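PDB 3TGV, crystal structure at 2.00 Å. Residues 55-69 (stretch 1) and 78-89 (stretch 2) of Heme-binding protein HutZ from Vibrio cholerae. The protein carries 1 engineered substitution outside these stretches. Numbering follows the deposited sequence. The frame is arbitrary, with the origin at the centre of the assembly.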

# COMPACT_ATOMS: atom_id res chain seq x y z
N ASN A 55 3.69 12.89 -8.46
CA ASN A 55 4.87 12.02 -8.54
C ASN A 55 4.97 11.27 -9.86
O ASN A 55 6.01 11.29 -10.50
N LEU A 56 3.89 10.63 -10.29
CA LEU A 56 3.95 9.86 -11.53
C LEU A 56 4.23 10.77 -12.73
O LEU A 56 4.76 10.32 -13.75
N GLU A 57 3.86 12.05 -12.59
CA GLU A 57 4.11 13.05 -13.62
C GLU A 57 5.59 13.35 -13.81
O GLU A 57 6.06 13.48 -14.93
N VAL A 58 6.31 13.49 -12.71
CA VAL A 58 7.70 13.90 -12.76
C VAL A 58 8.67 12.72 -12.76
O VAL A 58 9.78 12.82 -13.28
N ASN A 59 8.24 11.61 -12.17
CA ASN A 59 9.11 10.47 -11.96
C ASN A 59 8.30 9.20 -12.18
O ASN A 59 7.68 8.68 -11.26
N PRO A 60 8.30 8.70 -13.43
CA PRO A 60 7.28 7.75 -13.90
C PRO A 60 7.52 6.30 -13.50
O PRO A 60 7.21 5.40 -14.28
N GLN A 61 8.06 6.07 -12.31
CA GLN A 61 8.21 4.70 -11.83
C GLN A 61 7.31 4.47 -10.64
O GLN A 61 7.13 5.36 -9.80
N VAL A 62 6.71 3.29 -10.58
CA VAL A 62 5.77 2.92 -9.54
C VAL A 62 6.02 1.49 -9.12
O VAL A 62 6.34 0.65 -9.95
N SER A 63 5.82 1.21 -7.84
CA SER A 63 5.72 -0.16 -7.38
C SER A 63 4.24 -0.41 -7.07
O SER A 63 3.60 0.38 -6.37
N ILE A 64 3.69 -1.49 -7.63
CA ILE A 64 2.25 -1.77 -7.54
C ILE A 64 1.95 -3.04 -6.74
O ILE A 64 2.65 -4.05 -6.86
N MET A 65 0.92 -2.99 -5.91
CA MET A 65 0.50 -4.17 -5.16
C MET A 65 -1.01 -4.33 -5.14
O MET A 65 -1.76 -3.37 -4.89
N MET A 66 -1.45 -5.54 -5.42
CA MET A 66 -2.85 -5.92 -5.32
C MET A 66 -2.91 -6.93 -4.17
O MET A 66 -2.21 -7.95 -4.19
N ILE A 67 -3.71 -6.64 -3.14
CA ILE A 67 -3.65 -7.41 -1.90
C ILE A 67 -5.02 -7.72 -1.27
O ILE A 67 -5.95 -6.90 -1.34
N GLU A 68 -5.15 -8.90 -0.66
CA GLU A 68 -6.42 -9.25 -0.03
C GLU A 68 -6.59 -8.41 1.23
O GLU A 68 -5.62 -7.91 1.77
N ASP A 69 -7.83 -8.29 1.69
CA ASP A 69 -8.15 -7.43 2.83
C ASP A 69 -7.59 -7.98 4.13
O ASP A 69 -7.45 -9.19 4.27
N ALA A 78 0.96 -13.20 6.15
CA ALA A 78 1.00 -13.75 4.79
C ALA A 78 -0.27 -13.39 4.04
O ALA A 78 -1.06 -14.26 3.66
N ARG A 79 -0.49 -12.10 3.84
CA ARG A 79 -1.62 -11.65 3.04
C ARG A 79 -1.41 -12.04 1.58
O ARG A 79 -0.35 -11.80 1.00
N LYS A 80 -2.40 -12.69 1.00
CA LYS A 80 -2.37 -13.08 -0.40
C LYS A 80 -2.20 -11.83 -1.25
O LYS A 80 -2.95 -10.86 -1.10
N ARG A 81 -1.21 -11.83 -2.14
CA ARG A 81 -0.90 -10.62 -2.89
C ARG A 81 -0.14 -10.85 -4.19
O ARG A 81 0.53 -11.88 -4.35
N LEU A 82 -0.24 -9.87 -5.09
CA LEU A 82 0.51 -9.81 -6.33
C LEU A 82 1.26 -8.49 -6.33
O LEU A 82 0.66 -7.45 -6.06
N THR A 83 2.55 -8.50 -6.62
CA THR A 83 3.32 -7.26 -6.62
C THR A 83 4.20 -7.18 -7.87
O THR A 83 4.75 -8.20 -8.33
N PHE A 84 4.34 -5.98 -8.41
CA PHE A 84 5.19 -5.75 -9.57
C PHE A 84 5.51 -4.28 -9.70
O PHE A 84 4.77 -3.43 -9.20
N ASP A 85 6.63 -3.97 -10.35
CA ASP A 85 7.01 -2.59 -10.63
C ASP A 85 6.57 -2.27 -12.04
O ASP A 85 6.38 -3.18 -12.85
N ALA A 86 6.40 -0.98 -12.34
CA ALA A 86 5.86 -0.54 -13.62
C ALA A 86 6.40 0.82 -14.05
O ALA A 86 7.03 1.52 -13.28
N VAL A 87 6.14 1.18 -15.30
CA VAL A 87 6.48 2.50 -15.82
C VAL A 87 5.20 3.24 -16.12
O VAL A 87 4.34 2.73 -16.84
N ALA A 88 5.06 4.44 -15.57
CA ALA A 88 3.82 5.20 -15.70
C ALA A 88 3.86 6.15 -16.88
O ALA A 88 4.89 6.73 -17.19
N SER A 89 2.71 6.31 -17.52
CA SER A 89 2.56 7.22 -18.63
C SER A 89 1.18 7.84 -18.54
O SER A 89 0.21 7.17 -18.21

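Strands 61-67 and 81-89 run antiparallel, their N-to-C directions 152° apart, and the side chains of each bridged pair lie on the same face of the sheet. The apolar centre lies on the face carrying Val62, Ile64, Met66, Leu82, Phe84 and Ala86. Ile64 (chi1 m, chi2 t) is covered by the opposing stretch over 91 Å², more than any other residue. Its CB stands 4.0 Å from the centroid of the Phe84 ring, 14° off the ring normal, which places a CH-pi contact over the ring face; chi1 of Phe84 is p, at 58°. The Ile64 CD1 atom reaches Phe84 CE2 at 3.5 Å and Ala86 CB at 3.7 Å, so one methyl joins two neighbours on that face.

Along the same face, Met66 (t, t, m) and Leu82 (m, t) meet more loosely, with Met66 SD 4.2 Å from Leu82 CD1. In the other direction Ala88 CB, pointing toward stretch 1, is approached by Leu56 CD2 at 3.5 Å and Val62 CG2 at 3.9 Å. The helix thereby joins the packing through Leu56 (m, t), whose CA-to-CB bond also points toward stretch 2. Nearby, a water donates to Leu56 O at 2.9 Å and, weakly, to Ala88 O at 3.1 Å, linking the helix to the strand through backbone carbonyls.

The face bearing Ser63, Met65, Ile67, Arg81, Thr83 and Asp85 is more mixed. Met65 (t, t, p) passes Thr83 OG1 at 3.8 Å from its CG, while its SD lies 4.1 Å from Arg81 CD. Ser63, with chi1 t at 179°, donates from OG to Asp85 OD1 at 3.1 Å; Asp85 (chi1 m) has a side-chain end that comes nearer stretch 1 than its CA-to-CB bond alone would suggest.

The polar edge forms around Glu68, Arg79 and Lys80. Glu68 starts sideways, but its p, t side chain brings OE2 to Lys80 N, which donates at 2.8 Å with an angle of 170°. The Glu68 carboxylate thus accepts from a backbone amide, while the end of the Lys80 side chain leads away. Arg79 (m, t, p) directs its guanidinium to the Glu68 carbonyl: NH2 donates to Glu68 O at 2.7 Å, and NE donates weakly to Glu68 O at 3.1 Å. The acceptor lies near the guanidinium plane, as donation requires, leaving a face for Ile67, whose CD1 is 3.5 Å from Arg79 NE. Within stretch 2, Arg81 NH1 donates to Arg79 O at 2.9 Å.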

# COMPACT_ATOMS: atom_id res chain seq x y z
CB ASN A 55 4.90 11.02 -7.38
CG ASN A 55 5.25 11.68 -6.07
OD1 ASN A 55 5.52 12.87 -6.03
ND2 ASN A 55 5.25 10.91 -5.00
CB LEU A 56 2.68 9.05 -11.76
CG LEU A 56 2.46 7.87 -10.82
CD1 LEU A 56 1.06 7.32 -11.01
CD2 LEU A 56 3.51 6.78 -11.04
CB GLU A 57 3.44 14.37 -13.25
CG GLU A 57 2.17 14.64 -14.01
CD GLU A 57 1.80 16.10 -13.96
OE1 GLU A 57 2.06 16.75 -12.92
OE2 GLU A 57 1.26 16.60 -14.97
CB VAL A 58 8.05 14.86 -11.60
CG1 VAL A 58 7.61 14.27 -10.28
CG2 VAL A 58 9.54 15.14 -11.58
CB ASN A 59 9.67 10.52 -10.53
CG ASN A 59 10.76 9.50 -10.30
OD1 ASN A 59 10.79 8.46 -10.96
ND2 ASN A 59 11.66 9.78 -9.37
CB PRO A 60 7.36 7.88 -15.43
CG PRO A 60 8.21 9.12 -15.69
CD PRO A 60 9.16 9.15 -14.53
CB GLN A 61 9.65 4.39 -11.48
CG GLN A 61 10.25 5.29 -10.46
CD GLN A 61 11.75 5.15 -10.40
OE1 GLN A 61 12.28 4.05 -10.50
NE2 GLN A 61 12.44 6.27 -10.24
CB VAL A 62 4.34 2.89 -10.08
CG1 VAL A 62 3.37 3.34 -9.00
CG2 VAL A 62 4.23 3.71 -11.33
CB SER A 63 6.63 -0.39 -6.17
OG SER A 63 6.54 -1.72 -5.67
CB ILE A 64 1.65 -1.94 -8.94
CG1 ILE A 64 1.74 -0.62 -9.72
CG2 ILE A 64 0.20 -2.43 -8.85
CD1 ILE A 64 1.53 -0.78 -11.20
CB MET A 65 1.05 -4.13 -3.73
CG MET A 65 0.58 -5.28 -2.86
SD MET A 65 1.39 -5.36 -1.25
CE MET A 65 0.85 -3.80 -0.56
CB MET A 66 -3.27 -6.55 -6.65
CG MET A 66 -4.74 -6.82 -6.86
SD MET A 66 -5.00 -7.68 -8.45
CE MET A 66 -4.15 -6.59 -9.57
CB ILE A 67 -2.75 -6.68 -0.85
CG1 ILE A 67 -2.57 -7.55 0.39
CG2 ILE A 67 -3.32 -5.28 -0.51
CD1 ILE A 67 -1.39 -7.13 1.24
CB GLU A 68 -6.50 -10.74 0.31
CG GLU A 68 -5.72 -11.14 1.54
CD GLU A 68 -5.78 -12.65 1.80
OE1 GLU A 68 -6.79 -13.30 1.46
OE2 GLU A 68 -4.81 -13.18 2.36
CB ASP A 69 -9.66 -7.28 2.95
CG ASP A 69 -10.25 -6.38 1.88
OD1 ASP A 69 -9.51 -5.51 1.37
OD2 ASP A 69 -11.45 -6.53 1.56
CB ALA A 78 1.20 -15.27 4.83
CB ARG A 79 -1.86 -10.14 3.21
CG ARG A 79 -2.40 -9.74 4.60
CD ARG A 79 -2.43 -8.23 4.80
NE ARG A 79 -3.50 -7.59 4.05
CZ ARG A 79 -3.65 -6.27 3.92
NH1 ARG A 79 -2.79 -5.43 4.49
NH2 ARG A 79 -4.66 -5.80 3.22
CB LYS A 80 -3.68 -13.80 -0.74
CG LYS A 80 -3.83 -14.35 -2.13
CD LYS A 80 -5.06 -15.27 -2.17
CE LYS A 80 -5.62 -15.43 -3.57
NZ LYS A 80 -6.91 -16.19 -3.60
CB ARG A 81 -0.11 -9.66 -2.01
CG ARG A 81 1.27 -10.17 -1.60
CD ARG A 81 1.82 -9.36 -0.42
NE ARG A 81 3.18 -9.76 -0.06
CZ ARG A 81 3.48 -10.70 0.84
NH1 ARG A 81 2.51 -11.34 1.47
NH2 ARG A 81 4.74 -10.99 1.10
CB LEU A 82 -0.43 -9.78 -7.54
CG LEU A 82 -1.34 -10.97 -7.82
CD1 LEU A 82 -2.17 -10.69 -9.05
CD2 LEU A 82 -0.53 -12.27 -7.98
CB THR A 83 4.19 -7.14 -5.36
OG1 THR A 83 3.39 -7.38 -4.19
CG2 THR A 83 4.79 -5.74 -5.24
CB PHE A 84 4.52 -6.27 -10.86
CG PHE A 84 3.18 -5.65 -11.16
CD1 PHE A 84 2.03 -6.11 -10.54
CD2 PHE A 84 3.07 -4.62 -12.10
CE1 PHE A 84 0.79 -5.55 -10.83
CE2 PHE A 84 1.82 -4.06 -12.39
CZ PHE A 84 0.69 -4.53 -11.75
CB ASP A 85 8.52 -2.39 -10.49
CG ASP A 85 9.00 -2.58 -9.06
OD1 ASP A 85 8.15 -2.63 -8.13
OD2 ASP A 85 10.23 -2.68 -8.85
CB ALA A 86 4.33 -0.50 -13.56
CB VAL A 87 7.29 2.40 -17.12
CG1 VAL A 87 7.58 3.80 -17.66
CG2 VAL A 87 8.57 1.62 -16.88
CB ALA A 88 3.53 5.99 -14.42
CB SER A 89 2.74 6.48 -19.95
OG SER A 89 3.16 7.36 -20.97
O HOH W 1 4.05 9.64 -16.51